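S-adenosylmethionine decarboxylase proenzyme (Aquifex aeolicus, PDB 2III) probably catalyses the pyruvoyl-dependent decarboxylation of S-adenosylmethionine, supplying the propylamine donor for spermidine and spermine synthesis. Local coordinates at residues Thr4-Leu10 with Lys108-Gly114. Sequence-based numbering, arbitrary orientation.
Sequences TLGLHIL and KQVHERG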
loop_
_atom_site.group_PDB
_atom_site.type_symbol
_atom_site.label_atom_id
_atom_site.label_comp_id
_atom_site.label_asym_id
_atom_site.label_seq_id
_atom_site.Cartn_x
_atom_site.Cartn_y
_atom_site.Cartn_z
ATOM N N THR A 4 -0.727 -17.965 -5.638
ATOM C CA THR A 4 -0.529 -16.531 -5.486
ATOM C C THR A 4 0.454 -16.334 -4.333
ATOM O O THR A 4 0.404 -17.057 -3.340
ATOM C CB THR A 4 -1.882 -15.798 -5.199
ATOM O OG1 THR A 4 -1.666 -14.380 -5.174
ATOM C CG2 THR A 4 -2.475 -16.239 -3.869
ATOM N N LEU A 5 1.363 -15.378 -4.482
ATOM C CA LEU A 5 2.363 -15.113 -3.455
ATOM C C LEU A 5 1.808 -14.243 -2.345
ATOM O O LEU A 5 2.340 -14.233 -1.232
ATOM C CB LEU A 5 3.596 -14.436 -4.067
ATOM C CG LEU A 5 4.506 -15.332 -4.915
ATOM C CD1 LEU A 5 5.582 -14.491 -5.580
ATOM C CD2 LEU A 5 5.127 -16.419 -4.036
ATOM N N GLY A 6 0.742 -13.508 -2.651
ATOM C CA GLY A 6 0.148 -12.642 -1.650
ATOM C C GLY A 6 -1.288 -12.249 -1.928
ATOM O O GLY A 6 -1.773 -12.338 -3.055
ATOM N N LEU A 7 -1.975 -11.816 -0.878
ATOM C CA LEU A 7 -3.357 -11.391 -0.985
ATOM C C LEU A 7 -3.401 -9.950 -0.491
ATOM O O LEU A 7 -2.906 -9.632 0.592
ATOM C CB LEU A 7 -4.257 -12.269 -0.123
ATOM C CG LEU A 7 -5.746 -12.117 -0.425
ATOM C CD1 LEU A 7 -6.072 -12.781 -1.753
ATOM C CD2 LEU A 7 -6.536 -12.756 0.671
ATOM N N HIS A 8 -4.001 -9.085 -1.293
ATOM C CA HIS A 8 -4.075 -7.669 -0.981
ATOM C C HIS A 8 -5.526 -7.219 -0.933
ATOM O O HIS A 8 -6.251 -7.297 -1.924
ATOM C CB HIS A 8 -3.292 -6.895 -2.057
ATOM C CG HIS A 8 -3.203 -5.420 -1.829
ATOM N ND1 HIS A 8 -2.403 -4.605 -2.602
ATOM C CD2 HIS A 8 -3.826 -4.604 -0.944
ATOM C CE1 HIS A 8 -2.536 -3.352 -2.204
ATOM N NE2 HIS A 8 -3.394 -3.323 -1.200
ATOM N N ILE A 9 -5.943 -6.760 0.238
ATOM C CA ILE A 9 -7.290 -6.263 0.435
ATOM C C ILE A 9 -7.229 -4.752 0.641
ATOM O O ILE A 9 -6.454 -4.256 1.462
ATOM C CB ILE A 9 -7.944 -6.846 1.700
ATOM C CG1 ILE A 9 -7.843 -8.369 1.713
ATOM C CG2 ILE A 9 -9.409 -6.416 1.763
ATOM C CD1 ILE A 9 -8.230 -8.978 3.059
ATOM N N LEU A 10 -8.033 -4.015 -0.111
ATOM C CA LEU A 10 -8.076 -2.578 0.075
ATOM C C LEU A 10 -9.534 -2.194 0.244
ATOM O O LEU A 10 -10.415 -2.761 -0.400
ATOM C CB LEU A 10 -7.432 -1.830 -1.103
ATOM C CG LEU A 10 -7.544 -2.305 -2.550
ATOM C CD1 LEU A 10 -6.922 -1.260 -3.461
ATOM C CD2 LEU A 10 -6.822 -3.630 -2.725
ATOM N N LYS A 108 -14.956 -2.326 -1.017
ATOM C CA LYS A 108 -13.809 -3.196 -0.855
ATOM C C LYS A 108 -13.470 -3.958 -2.121
ATOM O O LYS A 108 -14.327 -4.166 -2.985
ATOM C CB LYS A 108 -14.097 -4.180 0.278
ATOM C CG LYS A 108 -12.988 -5.164 0.554
ATOM C CD LYS A 108 -13.469 -6.293 1.454
ATOM C CE LYS A 108 -13.929 -5.786 2.808
ATOM N NZ LYS A 108 -14.358 -6.915 3.677
ATOM N N GLN A 109 -12.206 -4.364 -2.226
ATOM C CA GLN A 109 -11.723 -5.145 -3.361
ATOM C C GLN A 109 -10.539 -5.995 -2.909
ATOM O O GLN A 109 -9.768 -5.585 -2.044
ATOM C CB GLN A 109 -11.308 -4.233 -4.520
ATOM C CG GLN A 109 -12.416 -3.296 -4.969
ATOM C CD GLN A 109 -12.273 -2.855 -6.405
ATOM O OE1 GLN A 109 -12.946 -1.921 -6.845
ATOM N NE2 GLN A 109 -11.409 -3.533 -7.152
ATOM N N VAL A 110 -10.409 -7.183 -3.490
ATOM C CA VAL A 110 -9.323 -8.099 -3.155
ATOM C C VAL A 110 -8.538 -8.445 -4.420
ATOM O O VAL A 110 -9.126 -8.664 -5.474
ATOM C CB VAL A 110 -9.883 -9.401 -2.521
ATOM C CG1 VAL A 110 -8.757 -10.320 -2.103
ATOM C CG2 VAL A 110 -10.748 -9.057 -1.321
ATOM N N HIS A 111 -7.210 -8.484 -4.310
ATOM C CA HIS A 111 -6.322 -8.814 -5.434
ATOM C C HIS A 111 -5.312 -9.896 -5.035
ATOM O O HIS A 111 -4.764 -9.861 -3.936
ATOM C CB HIS A 111 -5.492 -7.596 -5.862
ATOM C CG HIS A 111 -6.294 -6.440 -6.363
ATOM N ND1 HIS A 111 -7.035 -6.494 -7.523
ATOM C CD2 HIS A 111 -6.430 -5.179 -5.889
ATOM C CE1 HIS A 111 -7.590 -5.315 -7.743
ATOM N NE2 HIS A 111 -7.238 -4.499 -6.766
ATOM N N GLU A 112 -5.057 -10.850 -5.919
ATOM C CA GLU A 112 -4.042 -11.853 -5.623
ATOM C C GLU A 112 -2.835 -11.228 -6.305
ATOM O O GLU A 112 -2.856 -11.013 -7.517
ATOM C CB GLU A 112 -4.372 -13.195 -6.274
ATOM C CG GLU A 112 -5.705 -13.787 -5.849
ATOM C CD GLU A 112 -5.889 -15.216 -6.347
ATOM O OE1 GLU A 112 -5.762 -15.447 -7.571
ATOM O OE2 GLU A 112 -6.161 -16.107 -5.510
ATOM N N ARG A 113 -1.801 -10.904 -5.538
ATOM C CA ARG A 113 -0.621 -10.263 -6.112
ATOM C C ARG A 113 0.504 -11.258 -6.396
ATOM O O ARG A 113 0.994 -11.926 -5.490
ATOM C CB ARG A 113 -0.078 -9.170 -5.171
ATOM C CG ARG A 113 -1.078 -8.118 -4.645
ATOM C CD ARG A 113 -1.550 -7.117 -5.686
ATOM N NE ARG A 113 -0.484 -6.354 -6.343
ATOM C CZ ARG A 113 0.020 -5.196 -5.914
ATOM N NH1 ARG A 113 -0.425 -4.628 -4.804
ATOM N NH2 ARG A 113 0.953 -4.577 -6.632
ATOM N N GLY A 114 0.903 -11.348 -7.659
ATOM C CA GLY A 114 1.996 -12.230 -8.035
ATOM C C GLY A 114 1.634 -13.688 -8.203
ATOM O O GLY A 114 1.594 -14.446 -7.229
#
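Arg-113 and His-8 lie side by side on one face of a two-stranded antiparallel pairing, and NH1 of the arginine donates to ring atom ND1 over 3.0 Å. Each partner lies practically in the plane of the other's flat group, with guanidinium and imidazole nearly coplanar (22° apart). Arg-113 CG, anti to its carbonyl carbon (chi1 -51°), lies 3.6 Å from His-8 CB, and the bends at chi2 and chi3 then turn the guanidinium to the ring edge. Beyond the ring, His-8 NE2 is bonded to Asp-80, while the guanidinium makes salt bridges to Asp-12 and Asp-80 of the second subunit. A leucine in place of Arg-113 would probably leave those two carboxylates without their positive mate and His-8 ND1 without its donor. On the same face, turned to the second subunit, Leu-10 CD2 sits 3.5 Å from CD2 of His-111, whose NE2 bonds to His-111 of the second subunit.

In the backbone, His-8 and His-111 exchange two hydrogen bonds, as do Leu-10 and Gln-109. The bond from Gly-6 N to Arg-113 O is weak, whereas Gly-6 O accepts Thr-4 OG1 and Arg-113 N from opposite faces of its plane, and Leu-5 N bonds to Gly-114 O.

The other face is looser on the side of 108-114, where Lys-108, Val-110 and Glu-112 are exposed; Leu-7 CD1 meets Val-110 CG1 at 3.7 Å, while Leu-7 and Ile-9 also pack against helix 87-101. Strand 105-116 thus borders the antiparallel sheet of a two-layer alpha/beta sandwich within this chain, its histidine-arginine face turned to the dimer partner.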